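Local coordinates for protein NAGD (Escherichia coli, PDB 2C4N) that probably removes phosphate from a broad range of substrates, ribonucleoside 5'-phosphates among them, as a magnesium-dependent hydrolase of the HAD superfamily, at residues G200-T205 / S222-L227. Numbering follows the deposited sequence.
With MG (magnesium ion), chain B; PO4 (phosphate ion), chain C.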
ATOM      1  N   GLY A 200     -28.168  -1.564   5.800  1.00 15.18           N
ATOM      2  CA  GLY A 200     -27.117  -2.423   5.278  1.00 15.39           C
ATOM      3  C   GLY A 200     -26.484  -3.282   6.349  1.00 14.58           C
ATOM      4  O   GLY A 200     -26.684  -3.040   7.539  1.00 16.72           O
ATOM      5  N   ASP A 201     -25.710  -4.280   5.929  1.00 13.05           N
ATOM      6  CA  ASP A 201     -25.057  -5.187   6.869  1.00 13.03           C
ATOM      7  C   ASP A 201     -23.548  -4.986   6.961  1.00 14.70           C
ATOM      8  O   ASP A 201     -22.900  -5.575   7.826  1.00 16.45           O
ATOM      9  CB  ASP A 201     -25.320  -6.637   6.470  1.00 14.18           C
ATOM     10  CG  ASP A 201     -24.716  -6.978   5.128  1.00 16.10           C
ATOM     11  OD1 ASP A 201     -25.034  -6.260   4.164  1.00 19.39           O
ATOM     12  OD2 ASP A 201     -23.929  -7.947   5.038  1.00 16.20           O
ATOM     13  N   ASN A 202     -22.988  -4.171   6.071  1.00 16.41           N
ATOM     14  CA  ASN A 202     -21.547  -3.936   6.072  1.00 16.78           C
ATOM     15  C   ASN A 202     -21.175  -2.516   6.491  1.00 17.01           C
ATOM     16  O   ASN A 202     -21.399  -1.558   5.751  1.00 17.26           O
ATOM     17  CB  ASN A 202     -20.968  -4.211   4.683  1.00 18.57           C
ATOM     18  CG  ASN A 202     -19.457  -4.347   4.703  1.00 19.11           C
ATOM     19  OD1 ASN A 202     -18.785  -3.759   5.548  1.00 19.94           O
ATOM     20  ND2 ASN A 202     -18.918  -5.120   3.768  1.00 20.92           N
ATOM     21  N   LEU A 203     -20.587  -2.389   7.676  1.00 14.45           N
ATOM     22  CA  LEU A 203     -20.181  -1.091   8.193  1.00 15.88           C
ATOM     23  C   LEU A 203     -19.258  -0.342   7.246  1.00 15.53           C
ATOM     24  O   LEU A 203     -19.371   0.872   7.092  1.00 14.84           O
ATOM     25  CB  LEU A 203     -19.472  -1.265   9.541  1.00 21.16           C
ATOM     26  CG  LEU A 203     -20.353  -1.461  10.780  1.00 22.22           C
ATOM     27  CD1 LEU A 203     -19.520  -2.013  11.923  1.00 24.72           C
ATOM     28  CD2 LEU A 203     -20.985  -0.131  11.168  1.00 22.12           C
ATOM     29  N   ARG A 204     -18.352  -1.074   6.610  1.00 19.23           N
ATOM     30  CA  ARG A 204     -17.375  -0.468   5.714  1.00 23.55           C
ATOM     31  C   ARG A 204     -17.855  -0.122   4.312  1.00 21.75           C
ATOM     32  O   ARG A 204     -17.104   0.462   3.533  1.00 21.45           O
ATOM     33  CB  ARG A 204     -16.132  -1.360   5.644  1.00 36.88           C
ATOM     34  CG  ARG A 204     -15.481  -1.534   7.006  1.00 45.79           C
ATOM     35  CD  ARG A 204     -14.260  -2.440   6.985  1.00 53.79           C
ATOM     36  NE  ARG A 204     -13.777  -2.685   8.344  1.00 60.86           N
ATOM     37  CZ  ARG A 204     -13.161  -1.780   9.101  1.00 64.37           C
ATOM     38  NH1 ARG A 204     -12.935  -0.556   8.637  1.00 65.63           N
ATOM     39  NH2 ARG A 204     -12.791  -2.091  10.338  1.00 65.66           N
ATOM     40  N   THR A 205     -19.094  -0.471   3.983  1.00 20.52           N
ATOM     41  CA  THR A 205     -19.616  -0.156   2.658  1.00 18.80           C
ATOM     42  C   THR A 205     -20.980   0.534   2.713  1.00 17.66           C
ATOM     43  O   THR A 205     -21.102   1.697   2.334  1.00 18.25           O
ATOM     44  CB  THR A 205     -19.687  -1.423   1.770  1.00 19.17           C
ATOM     45  OG1 THR A 205     -20.585  -2.375   2.345  1.00 18.82           O
ATOM     46  CG2 THR A 205     -18.299  -2.066   1.648  1.00 19.60           C
ATOM     47  N   SER A 222     -27.393  -9.310  10.471  1.00 21.88           N
ATOM     48  CA  SER A 222     -27.645 -10.557   9.764  1.00 22.09           C
ATOM     49  C   SER A 222     -26.626 -10.875   8.673  1.00 22.56           C
ATOM     50  O   SER A 222     -26.744 -11.899   7.998  1.00 24.00           O
ATOM     51  CB  SER A 222     -29.051 -10.512   9.158  1.00 17.39           C
ATOM     52  OG  SER A 222     -29.223  -9.331   8.386  1.00 16.48           O
ATOM     53  N   GLY A 223     -25.627 -10.011   8.510  1.00 18.73           N
ATOM     54  CA  GLY A 223     -24.624 -10.232   7.483  1.00 19.12           C
ATOM     55  C   GLY A 223     -23.162 -10.140   7.906  1.00 21.02           C
ATOM     56  O   GLY A 223     -22.753 -10.719   8.914  1.00 19.52           O
ATOM     57  N   VAL A 224     -22.379  -9.395   7.131  1.00 21.85           N
ATOM     58  CA  VAL A 224     -20.949  -9.239   7.366  1.00 23.08           C
ATOM     59  C   VAL A 224     -20.531  -8.659   8.710  1.00 22.55           C
ATOM     60  O   VAL A 224     -19.773  -9.283   9.449  1.00 22.38           O
ATOM     61  CB  VAL A 224     -20.298  -8.377   6.254  1.00 32.69           C
ATOM     62  CG1 VAL A 224     -18.826  -8.146   6.562  1.00 35.80           C
ATOM     63  CG2 VAL A 224     -20.459  -9.059   4.907  1.00 34.52           C
ATOM     64  N   SER A 225     -21.007  -7.459   9.021  1.00 19.67           N
ATOM     65  CA  SER A 225     -20.626  -6.806  10.271  1.00 20.23           C
ATOM     66  C   SER A 225     -21.299  -7.351  11.523  1.00 21.56           C
ATOM     67  O   SER A 225     -22.443  -7.815  11.490  1.00 20.40           O
ATOM     68  CB  SER A 225     -20.893  -5.302  10.172  1.00 19.91           C
ATOM     69  OG  SER A 225     -20.039  -4.697   9.219  1.00 19.93           O
ATOM     70  N   SER A 226     -20.570  -7.283  12.634  1.00 19.10           N
ATOM     71  CA  SER A 226     -21.083  -7.732  13.920  1.00 22.91           C
ATOM     72  C   SER A 226     -21.145  -6.535  14.862  1.00 24.88           C
ATOM     73  O   SER A 226     -20.469  -5.522  14.654  1.00 24.21           O
ATOM     74  CB  SER A 226     -20.188  -8.822  14.506  1.00 31.67           C
ATOM     75  OG  SER A 226     -18.902  -8.309  14.771  1.00 38.43           O
ATOM     76  N   LEU A 227     -21.949  -6.657  15.906  1.00 23.98           N
ATOM     77  CA  LEU A 227     -22.137  -5.569  16.850  1.00 27.48           C
ATOM     78  C   LEU A 227     -20.869  -4.971  17.453  1.00 30.52           C
ATOM     79  O   LEU A 227     -20.752  -3.747  17.558  1.00 28.74           O
ATOM     80  CB  LEU A 227     -23.080  -6.017  17.969  1.00 26.49           C
ATOM     81  CG  LEU A 227     -23.492  -4.922  18.961  1.00 26.75           C
ATOM     82  CD1 LEU A 227     -24.128  -3.775  18.194  1.00 24.53           C
ATOM     83  CD2 LEU A 227     -24.454  -5.482  20.002  1.00 25.82           C
TER
HETATM   84 MG    MG B1251     -24.597  -6.645   1.970  1.00 22.83          MG
HETATM   85  P   PO4 C1252     -20.493  -5.003  -0.311  1.00 28.29           P
HETATM   86  O1  PO4 C1252     -21.315  -5.797  -1.259  1.00 27.84           O
HETATM   87  O2  PO4 C1252     -19.875  -5.909   0.686  1.00 28.33           O
HETATM   88  O3  PO4 C1252     -19.429  -4.291  -1.058  1.00 26.29           O
HETATM   89  O4  PO4 C1252     -21.352  -4.014   0.383  1.00 24.95           O
HETATM   90  O   HOH W   1     -22.923  -8.198   2.464  1.00 21.42           O
HETATM   91  O   HOH W   2     -23.195  -4.814   2.196  1.00 20.05           O
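The carboxylate of Asp201 lies against the backbone of Gly223 and Val224, its OD2 3.4 Å from Gly223 CA. This is HAD motif IV, the acidic loop at the C-terminal end of strand 196-200 in the Rossmann-like fold, leading into helix 203-212. CG of Asp201 sits between its own backbone N and carbonyl carbon (chi1 64°), and the two carboxylate oxygens have different partners. Asp201 OD1 binds the magnesium ion at 2.3 Å, alongside Asp9 OD2 and the backbone O of Asp11. Asp201 OD2 turns its anti lone pair to Val224 N, 3.0 Å away, and also accepts from a metal-bound water. These bonds fix the rotation of the carboxylate. CG2 of Val224 packs beside OD2. The backbone adds a bond from Ser225 N to Asp201 O.

Asn202 is the N-cap of helix 203-212. With its CG anti to the backbone N (chi1 -165°), Asn202 brings OD1 to Arg204 N, and Asn202 OD1 accepts from it at 2.9 Å. Asn202 ND2 gives a weak bond to phosphate O2 and passes 4.1 Å from Val224 CG1. An alanine here would probably leave Arg204 N without its capping acceptor and the phosphate without this weak donor. Thr205 OG1 donates to phosphate O4, and Lys176 binds the same ion, consistent with their predicted roles in substrate binding. Leu203 rests CG and CD1 on Ser225, with Leu219 of strand 216-220 touching both residues. Ser225 OG accepts from Leu203 N almost head-on, at 2.8 Å and 178°.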